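Local coordinates for protein porphyranase B (Zobellia galactanivorans, PDB 3JUU) that cleaves the sulfated red-algal polysaccharide porphyran at the linkages between beta-D-galactose and alpha-L-galactose-6-sulfate, releasing mostly a disaccharide, at residues N71-E83 against K90-R102. Numbering follows the deposited sequence.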
loop_
_atom_site.group_PDB
_atom_site.type_symbol
_atom_site.label_atom_id
_atom_site.label_comp_id
_atom_site.label_asym_id
_atom_site.label_seq_id
_atom_site.Cartn_x
_atom_site.Cartn_y
_atom_site.Cartn_z
ATOM N N ASN A 71 17.974 -10.833 0.279
ATOM C CA ASN A 71 18.526 -10.190 1.473
ATOM C C ASN A 71 17.508 -9.737 2.532
ATOM O O ASN A 71 17.674 -8.670 3.124
ATOM C CB ASN A 71 19.410 -9.042 1.035
ATOM C CG ASN A 71 20.571 -9.536 0.225
ATOM O OD1 ASN A 71 21.029 -10.675 0.467
ATOM N ND2 ASN A 71 21.030 -8.739 -0.729
ATOM N N GLY A 72 16.540 -10.593 2.807
ATOM C CA GLY A 72 15.515 -10.279 3.832
ATOM C C GLY A 72 14.633 -9.082 3.390
ATOM O O GLY A 72 14.240 -8.275 4.213
ATOM N N SER A 73 14.370 -8.961 2.098
ATOM C CA SER A 73 13.445 -7.904 1.640
ATOM C C SER A 73 12.568 -8.440 0.509
ATOM O O SER A 73 12.956 -9.405 -0.260
ATOM C CB SER A 73 14.243 -6.671 1.181
ATOM O OG SER A 73 14.856 -6.953 -0.089
ATOM N N LEU A 74 11.390 -7.835 0.378
ATOM C CA LEU A 74 10.503 -8.079 -0.755
ATOM C C LEU A 74 10.835 -7.073 -1.854
ATOM O O LEU A 74 11.017 -5.876 -1.527
ATOM C CB LEU A 74 9.076 -7.837 -0.295
ATOM C CG LEU A 74 8.027 -7.766 -1.394
ATOM C CD1 LEU A 74 7.823 -9.059 -2.161
ATOM C CD2 LEU A 74 6.647 -7.336 -0.715
ATOM N N GLN A 75 10.903 -7.507 -3.127
ATOM C CA GLN A 75 11.285 -6.639 -4.235
ATOM C C GLN A 75 10.142 -6.751 -5.221
ATOM O O GLN A 75 9.740 -7.879 -5.595
ATOM C CB GLN A 75 12.599 -7.104 -4.890
ATOM C CG GLN A 75 13.752 -7.070 -3.833
ATOM C CD GLN A 75 15.035 -7.486 -4.431
ATOM O OE1 GLN A 75 15.096 -8.480 -5.192
ATOM N NE2 GLN A 75 16.052 -6.695 -4.214
ATOM N N ILE A 76 9.541 -5.590 -5.581
ATOM C CA ILE A 76 8.525 -5.565 -6.656
ATOM C C ILE A 76 9.132 -4.699 -7.754
ATOM O O ILE A 76 9.371 -3.499 -7.577
ATOM C CB ILE A 76 7.150 -4.982 -6.175
ATOM C CG1 ILE A 76 6.687 -5.706 -4.885
ATOM C CG2 ILE A 76 6.110 -5.115 -7.353
ATOM C CD1 ILE A 76 5.228 -5.211 -4.456
ATOM N N THR A 77 9.406 -5.332 -8.898
ATOM C CA THR A 77 10.228 -4.668 -9.903
ATOM C C THR A 77 9.353 -4.294 -11.113
ATOM O O THR A 77 8.619 -5.142 -11.628
ATOM C CB THR A 77 11.348 -5.658 -10.347
ATOM O OG1 THR A 77 12.247 -5.902 -9.240
ATOM C CG2 THR A 77 12.174 -5.018 -11.497
ATOM N N THR A 78 9.480 -3.077 -11.604
ATOM C CA THR A 78 8.776 -2.670 -12.814
ATOM C C THR A 78 9.526 -3.089 -14.072
ATOM O O THR A 78 10.779 -3.005 -14.114
ATOM C CB THR A 78 8.629 -1.177 -12.905
ATOM O OG1 THR A 78 9.908 -0.546 -12.908
ATOM C CG2 THR A 78 7.741 -0.553 -11.750
ATOM N N THR A 79 8.764 -3.464 -15.093
ATOM C CA THR A 79 9.374 -3.933 -16.379
ATOM C C THR A 79 8.619 -3.411 -17.577
ATOM O O THR A 79 7.467 -2.884 -17.465
ATOM C CB THR A 79 9.436 -5.482 -16.468
ATOM O OG1 THR A 79 8.122 -6.035 -16.391
ATOM C CG2 THR A 79 10.280 -6.108 -15.348
ATOM N N MET A 80 9.295 -3.461 -18.725
ATOM C CA MET A 80 8.595 -3.285 -19.991
ATOM C C MET A 80 8.158 -4.724 -20.380
ATOM O O MET A 80 8.941 -5.665 -20.289
ATOM C CB MET A 80 9.525 -2.676 -21.050
ATOM C CG MET A 80 8.752 -2.411 -22.360
ATOM S SD MET A 80 7.637 -0.995 -22.220
ATOM C CE MET A 80 8.791 0.392 -22.142
ATOM N N LEU A 81 6.900 -4.939 -20.744
ATOM C CA LEU A 81 6.550 -6.296 -21.197
ATOM C C LEU A 81 7.248 -6.464 -22.601
ATOM O O LEU A 81 7.371 -5.531 -23.363
ATOM C CB LEU A 81 5.040 -6.396 -21.406
ATOM C CG LEU A 81 4.155 -6.080 -20.147
ATOM C CD1 LEU A 81 2.646 -6.201 -20.558
ATOM C CD2 LEU A 81 4.529 -6.999 -18.964
ATOM N N PRO A 82 7.630 -7.677 -22.918
ATOM C CA PRO A 82 8.394 -7.879 -24.143
ATOM C C PRO A 82 7.488 -7.745 -25.370
ATOM O O PRO A 82 7.958 -7.345 -26.456
ATOM C CB PRO A 82 8.966 -9.306 -23.972
ATOM C CG PRO A 82 7.991 -10.004 -22.974
ATOM C CD PRO A 82 7.656 -8.834 -22.010
ATOM N N GLU A 83 6.194 -7.954 -25.186
ATOM C CA GLU A 83 5.211 -7.613 -26.214
ATOM C C GLU A 83 3.917 -7.200 -25.483
ATOM O O GLU A 83 3.693 -7.617 -24.370
ATOM C CB GLU A 83 4.987 -8.828 -27.154
ATOM C CG GLU A 83 4.282 -9.997 -26.583
ATOM C CD GLU A 83 4.478 -11.221 -27.545
ATOM O OE1 GLU A 83 3.896 -11.185 -28.652
ATOM O OE2 GLU A 83 5.270 -12.164 -27.222
ATOM N N LYS A 90 -8.306 -4.061 -23.132
ATOM C CA LYS A 90 -7.317 -2.965 -22.997
ATOM C C LYS A 90 -5.874 -3.484 -23.235
ATOM O O LYS A 90 -5.533 -4.641 -22.903
ATOM C CB LYS A 90 -7.443 -2.372 -21.588
ATOM C CG LYS A 90 -8.772 -1.731 -21.355
ATOM C CD LYS A 90 -8.811 -0.963 -20.080
ATOM C CE LYS A 90 -9.998 0.055 -20.144
ATOM N NZ LYS A 90 -10.285 0.829 -18.862
ATOM N N THR A 91 -5.025 -2.603 -23.772
ATOM C CA THR A 91 -3.631 -2.987 -24.023
ATOM C C THR A 91 -2.750 -2.657 -22.776
ATOM O O THR A 91 -2.748 -1.508 -22.286
ATOM C CB THR A 91 -3.138 -2.218 -25.271
ATOM O OG1 THR A 91 -3.815 -2.764 -26.436
ATOM C CG2 THR A 91 -1.606 -2.438 -25.480
ATOM N N TYR A 92 -2.009 -3.652 -22.341
ATOM C CA TYR A 92 -0.963 -3.532 -21.301
ATOM C C TYR A 92 0.422 -3.566 -21.966
ATOM O O TYR A 92 0.683 -4.445 -22.849
ATOM C CB TYR A 92 -1.119 -4.696 -20.356
ATOM C CG TYR A 92 -2.366 -4.584 -19.479
ATOM C CD1 TYR A 92 -2.285 -4.096 -18.143
ATOM C CD2 TYR A 92 -3.600 -5.024 -19.945
ATOM C CE1 TYR A 92 -3.451 -3.979 -17.350
ATOM C CE2 TYR A 92 -4.770 -4.847 -19.151
ATOM C CZ TYR A 92 -4.684 -4.351 -17.869
ATOM O OH TYR A 92 -5.880 -4.231 -17.096
ATOM N N THR A 93 1.301 -2.653 -21.548
ATOM C CA THR A 93 2.630 -2.582 -22.136
ATOM C C THR A 93 3.689 -2.700 -21.095
ATOM O O THR A 93 4.853 -2.899 -21.426
ATOM C CB THR A 93 2.823 -1.252 -22.819
ATOM O OG1 THR A 93 2.449 -0.185 -21.907
ATOM C CG2 THR A 93 1.913 -1.123 -24.058
ATOM N N HIS A 94 3.300 -2.567 -19.811
ATOM C CA HIS A 94 4.310 -2.562 -18.711
ATOM C C HIS A 94 3.955 -3.612 -17.667
ATOM O O HIS A 94 2.745 -3.976 -17.499
ATOM C CB HIS A 94 4.344 -1.186 -18.020
ATOM C CG HIS A 94 4.939 -0.093 -18.864
ATOM N ND1 HIS A 94 4.325 0.398 -20.004
ATOM C CD2 HIS A 94 6.113 0.582 -18.750
ATOM C CE1 HIS A 94 5.060 1.365 -20.522
ATOM N NE2 HIS A 94 6.180 1.458 -19.801
ATOM N N GLY A 95 4.985 -4.101 -16.950
ATOM C CA GLY A 95 4.733 -5.045 -15.838
ATOM C C GLY A 95 4.908 -4.364 -14.501
ATOM O O GLY A 95 5.914 -3.699 -14.302
ATOM N N GLY A 96 3.931 -4.523 -13.590
ATOM C CA GLY A 96 4.117 -4.107 -12.162
ATOM C C GLY A 96 3.944 -5.348 -11.344
ATOM O O GLY A 96 4.322 -6.462 -11.786
ATOM N N GLY A 97 3.440 -5.210 -10.099
ATOM C CA GLY A 97 3.303 -6.389 -9.282
ATOM C C GLY A 97 2.318 -6.102 -8.168
ATOM O O GLY A 97 2.052 -4.921 -7.803
ATOM N N TYR A 98 1.797 -7.201 -7.622
ATOM C CA TYR A 98 0.697 -7.116 -6.631
ATOM C C TYR A 98 1.024 -8.132 -5.590
ATOM O O TYR A 98 1.408 -9.306 -5.932
ATOM C CB TYR A 98 -0.629 -7.415 -7.325
ATOM C CG TYR A 98 -1.841 -7.699 -6.394
ATOM C CD1 TYR A 98 -2.846 -6.779 -6.256
ATOM C CD2 TYR A 98 -1.904 -8.899 -5.620
ATOM C CE1 TYR A 98 -3.957 -7.022 -5.436
ATOM C CE2 TYR A 98 -3.017 -9.150 -4.792
ATOM C CZ TYR A 98 -4.033 -8.202 -4.749
ATOM O OH TYR A 98 -5.141 -8.404 -4.022
ATOM N N VAL A 99 0.966 -7.708 -4.329
ATOM C CA VAL A 99 1.122 -8.675 -3.246
ATOM C C VAL A 99 -0.007 -8.354 -2.247
ATOM O O VAL A 99 -0.032 -7.221 -1.734
ATOM C CB VAL A 99 2.500 -8.501 -2.528
ATOM C CG1 VAL A 99 2.654 -9.626 -1.406
ATOM C CG2 VAL A 99 3.692 -8.565 -3.509
ATOM N N GLY A 100 -0.933 -9.288 -2.011
ATOM C CA GLY A 100 -2.020 -9.089 -1.073
ATOM C C GLY A 100 -2.029 -10.144 0.036
ATOM O O GLY A 100 -1.703 -11.341 -0.199
ATOM N N SER A 101 -2.335 -9.708 1.265
ATOM C CA SER A 101 -2.410 -10.715 2.393
ATOM C C SER A 101 -3.601 -11.621 2.210
ATOM O O SER A 101 -4.716 -11.160 1.924
ATOM C CB SER A 101 -2.403 -10.019 3.799
ATOM O OG SER A 101 -3.620 -9.289 4.020
ATOM N N ARG A 102 -3.399 -12.936 2.325
ATOM C CA ARG A 102 -4.564 -13.814 2.200
ATOM C C ARG A 102 -5.360 -13.804 3.537
ATOM O O ARG A 102 -6.533 -14.161 3.527
ATOM C CB ARG A 102 -4.098 -15.242 1.919
ATOM C CG ARG A 102 -3.397 -15.364 0.608
ATOM C CD ARG A 102 -3.061 -16.877 0.361
ATOM N NE ARG A 102 -2.254 -16.993 -0.850
ATOM C CZ ARG A 102 -2.771 -17.177 -2.077
ATOM N NH1 ARG A 102 -4.095 -17.209 -2.284
ATOM N NH2 ARG A 102 -1.956 -17.298 -3.117
HETATM O O HOH W 1 5.408 -3.657 -24.007
#
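Met80 covers one face of the His94 imidazole, its SD 3.9 Å from the ring centroid and 17° off the ring normal. At the ring edge, in plane, ND1 shares a hydrogen bond with OG1 of neighbouring Thr93. NE2 is hydrogen-bonded to the carbonyl O of Gly254, and Phe120 meets the ring edge-to-face. Both ring nitrogens are thus engaged, which fixes the ring's rotation. Strands 73-87 and 90-101 form a beta hairpin in the jelly-roll beta-sandwich of this GH16 enzyme. Met80 and His94 are a non-hydrogen-bonded antiparallel pair. The Met80 chain starts with CG anti to the backbone N (chi1 -176°), then bends at chi2 and chi3, which lays SD over the ring and brings CE near NE2. An alanine at His94 is likely to leave Met80 SD without its aromatic partner and the Gly254 carbonyl without its imidazole donor.

Next along the hairpin, Thr79 and Gly95 are a hydrogen-bonded pair. Thr79 N gives to Gly95 O at 3.0 Å, and Gly95 N returns a bond to Thr79 O at 2.8 Å. A side chain at Gly95 would run into Thr79 OG1, which is held by Asn66. Leu81 lies across the backbone of the partner strand, with CD1 against Tyr92 O and CD2 3.6 Å from Gly95 N.

From Thr78 back toward Leu74 the strands splay apart, and side chains fill the angle between them. Ile76 CG2 packs on Gly97 CA at 3.6 Å, where a CB would clash. Ile76 CD1 reaches Val99 CG2, and Ile67 touches both side chains. At the other end, Leu81 N donates to Thr93 O from above the carbonyl plane. A water donates to the same oxygen at 2.7 Å and to Leu81 O at 2.8 Å.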